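Local coordinates for protein 16S rRNA methyltransferase (PDB 3MQ2) that methylates the N1 position of adenine 1408 in 16S rRNA, using S-adenosyl-L-methionine, and so confers resistance to aminoglycosides such as kanamycin, neomycin and apramycin, at residues D29-V34 and V99-L105. Residues are numbered along the deposited sequence; the frame is centred on the assembly and turned at random.
Sequences DVVLDV and VGELHVL. With SAH (S-adenosyl-L-homocysteine), chain C.
Two neighbouring parallel strands run side by side here, axes 4.8 Å apart and inclined by 16°. Residues 30-34 and 101-105 are extended (phi -101 to -153°, psi 105 to 137°). Val-31 and Asp-33 pair with Glu-101 and His-103 on one face, Leu-32 with Leu-102 on the other. Start at Val-99, whose CG1 sits 3.8 Å from Leu-32 CB. At Gly-100 (phi/psi -104/-15) the chain turns a corner, and Val-30 O takes two amides, Gly-100 N at 2.9 Å and, weakly, Glu-101 N at 3.3 Å. A CB on Gly-100 would clash with Asp-29 OD2; Asp-29 OD1 forms a salt bridge with Arg-131. The ladder then settles: Glu-101 O accepts from Leu-32 N (2.8 Å), its OE1 from His-103 NE2 (2.6 Å), and OE2 salt-bridges Arg-52. Leu-102, like Leu-32 a t,p rotamer, puts CD1 3.8 Å from Leu-32 CD2 and 3.6 Å from Val-34 CG2. Strands 29-34 and 99-105 are mid-sheet neighbours in a Rossmann-like methyltransferase (order 3-2-1-4-5-7-6), whose parallel strands present the S-adenosyl-L-homocysteine site at their C-terminal ends. His-103 N donates to Leu-32 O (2.8 Å) and His-103 O accepts from Val-34 N (2.9 Å); its m-rotamer ring has Val-31 CG1 over one face, 4.2 Å from CE1, and ND1 is hydrogen-bonded to His-41 NE2. Val-104 CG2 lies 4.2 Å from Val-34 CB. Where the strands splay, water 1 accepts from Leu-105 N (2.7 Å), within hydrogen-bonding distance of Asp-33 OD1 (2.7 Å) and Val-34 O (2.8 Å); Asp-33 OD2 hydrogen-bonds Thr-36 OG1. Finally, Leu-105 O receives SAH N at 2.8 Å.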
loop_
_atom_site.group_PDB
_atom_site.type_symbol
_atom_site.label_atom_id
_atom_site.label_comp_id
_atom_site.label_asym_id
_atom_site.label_seq_id
_atom_site.Cartn_x
_atom_site.Cartn_y
_atom_site.Cartn_z
ATOM N N ASP A 29 9.005 13.817 4.377
ATOM C CA ASP A 29 9.124 12.370 4.256
ATOM C C ASP A 29 8.243 11.866 3.119
ATOM O O ASP A 29 7.453 12.622 2.561
ATOM C CB ASP A 29 8.719 11.708 5.570
ATOM C CG ASP A 29 9.351 10.338 5.763
ATOM O OD1 ASP A 29 10.138 9.899 4.890
ATOM O OD2 ASP A 29 9.065 9.710 6.804
ATOM N N VAL A 30 8.385 10.591 2.789
ATOM C CA VAL A 30 7.604 10.001 1.706
ATOM C C VAL A 30 6.798 8.817 2.228
ATOM O O VAL A 30 7.318 7.983 2.975
ATOM C CB VAL A 30 8.510 9.533 0.545
ATOM C CG1 VAL A 30 7.696 8.791 -0.507
ATOM C CG2 VAL A 30 9.236 10.718 -0.089
ATOM N N VAL A 31 5.526 8.753 1.832
ATOM C CA VAL A 31 4.654 7.618 2.127
ATOM C C VAL A 31 4.356 6.947 0.803
ATOM O O VAL A 31 4.112 7.638 -0.165
ATOM C CB VAL A 31 3.314 8.104 2.725
ATOM C CG1 VAL A 31 2.344 6.948 2.935
ATOM C CG2 VAL A 31 3.548 8.849 4.040
ATOM N N LEU A 32 4.397 5.617 0.757
ATOM C CA LEU A 32 4.128 4.880 -0.483
ATOM C C LEU A 32 2.967 3.916 -0.287
ATOM O O LEU A 32 2.983 3.119 0.649
ATOM C CB LEU A 32 5.368 4.088 -0.900
ATOM C CG LEU A 32 5.208 3.171 -2.114
ATOM C CD1 LEU A 32 4.932 3.996 -3.369
ATOM C CD2 LEU A 32 6.455 2.329 -2.316
ATOM N N ASP A 33 1.967 3.986 -1.166
ATOM C CA ASP A 33 0.862 3.029 -1.149
ATOM C C ASP A 33 1.032 2.091 -2.344
ATOM O O ASP A 33 1.025 2.541 -3.486
ATOM C CB ASP A 33 -0.490 3.752 -1.237
ATOM C CG ASP A 33 -1.672 2.832 -0.950
ATOM O OD1 ASP A 33 -1.491 1.846 -0.209
ATOM O OD2 ASP A 33 -2.789 3.092 -1.451
ATOM N N VAL A 34 1.191 0.799 -2.076
ATOM C CA VAL A 34 1.423 -0.197 -3.120
ATOM C C VAL A 34 0.134 -0.947 -3.441
ATOM O O VAL A 34 -0.479 -1.539 -2.557
ATOM C CB VAL A 34 2.519 -1.200 -2.684
ATOM C CG1 VAL A 34 2.714 -2.286 -3.749
ATOM C CG2 VAL A 34 3.826 -0.452 -2.388
ATOM N N VAL A 99 11.834 5.687 1.246
ATOM C CA VAL A 99 10.440 5.799 1.690
ATOM C C VAL A 99 10.384 5.617 3.214
ATOM O O VAL A 99 11.093 4.778 3.758
ATOM C CB VAL A 99 9.553 4.749 0.992
ATOM C CG1 VAL A 99 8.165 4.703 1.632
ATOM C CG2 VAL A 99 9.460 5.038 -0.518
ATOM N N GLY A 100 9.545 6.404 3.893
ATOM C CA GLY A 100 9.464 6.368 5.349
ATOM C C GLY A 100 8.263 5.644 5.926
ATOM O O GLY A 100 8.231 5.316 7.118
ATOM N N GLU A 101 7.265 5.401 5.084
ATOM C CA GLU A 101 6.059 4.706 5.518
ATOM C C GLU A 101 5.478 4.005 4.301
ATOM O O GLU A 101 5.357 4.607 3.229
ATOM C CB GLU A 101 5.066 5.709 6.103
ATOM C CG GLU A 101 3.708 5.112 6.478
ATOM C CD GLU A 101 2.893 6.045 7.351
ATOM O OE1 GLU A 101 1.666 5.844 7.463
ATOM O OE2 GLU A 101 3.480 6.980 7.935
ATOM N N LEU A 102 5.173 2.722 4.465
ATOM C CA LEU A 102 4.707 1.878 3.376
ATOM C C LEU A 102 3.350 1.267 3.729
ATOM O O LEU A 102 3.192 0.689 4.806
ATOM C CB LEU A 102 5.716 0.761 3.143
ATOM C CG LEU A 102 5.327 -0.289 2.113
ATOM C CD1 LEU A 102 5.432 0.320 0.725
ATOM C CD2 LEU A 102 6.250 -1.490 2.240
ATOM N N HIS A 103 2.375 1.412 2.829
ATOM C CA HIS A 103 1.049 0.818 3.016
ATOM C C HIS A 103 0.766 -0.209 1.935
ATOM O O HIS A 103 1.057 0.015 0.763
ATOM C CB HIS A 103 -0.054 1.883 2.960
ATOM C CG HIS A 103 0.033 2.916 4.033
ATOM N ND1 HIS A 103 -0.844 3.980 4.107
ATOM C CD2 HIS A 103 0.895 3.069 5.066
ATOM C CE1 HIS A 103 -0.532 4.733 5.143
ATOM N NE2 HIS A 103 0.519 4.200 5.746
ATOM N N VAL A 104 0.201 -1.342 2.339
ATOM C CA VAL A 104 -0.330 -2.311 1.386
ATOM C C VAL A 104 -1.712 -2.679 1.888
ATOM O O VAL A 104 -1.838 -3.410 2.879
ATOM C CB VAL A 104 0.518 -3.591 1.317
ATOM C CG1 VAL A 104 -0.095 -4.580 0.283
ATOM C CG2 VAL A 104 1.963 -3.261 0.940
ATOM N N LEU A 105 -2.750 -2.169 1.234
ATOM C CA LEU A 105 -4.097 -2.299 1.794
ATOM C C LEU A 105 -4.976 -3.213 0.954
ATOM O O LEU A 105 -5.141 -3.000 -0.235
ATOM C CB LEU A 105 -4.762 -0.925 1.934
ATOM C CG LEU A 105 -3.987 0.165 2.675
ATOM C CD1 LEU A 105 -4.872 1.394 2.853
ATOM C CD2 LEU A 105 -3.507 -0.335 4.024
HETATM N N SAH C . -5.493 -0.718 -1.811
HETATM C CA SAH C . -6.616 -0.372 -2.665
HETATM C CB SAH C . -6.844 -1.438 -3.736
HETATM C CG SAH C . -6.781 -2.871 -3.220
HETATM S SD SAH C . -7.424 -4.044 -4.440
HETATM C C SAH C . -7.858 -0.207 -1.813
HETATM O O SAH C . -8.915 0.195 -2.302
HETATM O OXT SAH C . -7.816 -0.482 -0.614
HETATM C "C5'" SAH C . -5.724 -4.625 -4.669
HETATM C "C4'" SAH C . -4.983 -3.811 -5.724
HETATM O "O4'" SAH C . -3.662 -4.299 -5.835
HETATM C "C3'" SAH C . -5.600 -3.927 -7.118
HETATM O "O3'" SAH C . -5.807 -2.637 -7.639
HETATM C "C2'" SAH C . -4.568 -4.617 -7.982
HETATM O "O2'" SAH C . -4.506 -4.037 -9.273
HETATM C "C1'" SAH C . -3.296 -4.359 -7.200
HETATM N N9 SAH C . -2.260 -5.385 -7.371
HETATM C C8 SAH C . -2.357 -6.746 -7.240
HETATM N N7 SAH C . -1.126 -7.279 -7.476
HETATM C C5 SAH C . -0.266 -6.262 -7.744
HETATM C C6 SAH C . 1.087 -6.220 -8.050
HETATM N N6 SAH C . 1.804 -7.339 -8.121
HETATM N N1 SAH C . 1.683 -5.000 -8.268
HETATM C C2 SAH C . 0.956 -3.831 -8.192
HETATM N N3 SAH C . -0.388 -3.870 -7.899
HETATM C C4 SAH C . -0.971 -5.072 -7.674
HETATM O O HOH W 1 -2.608 -0.529 -0.958
#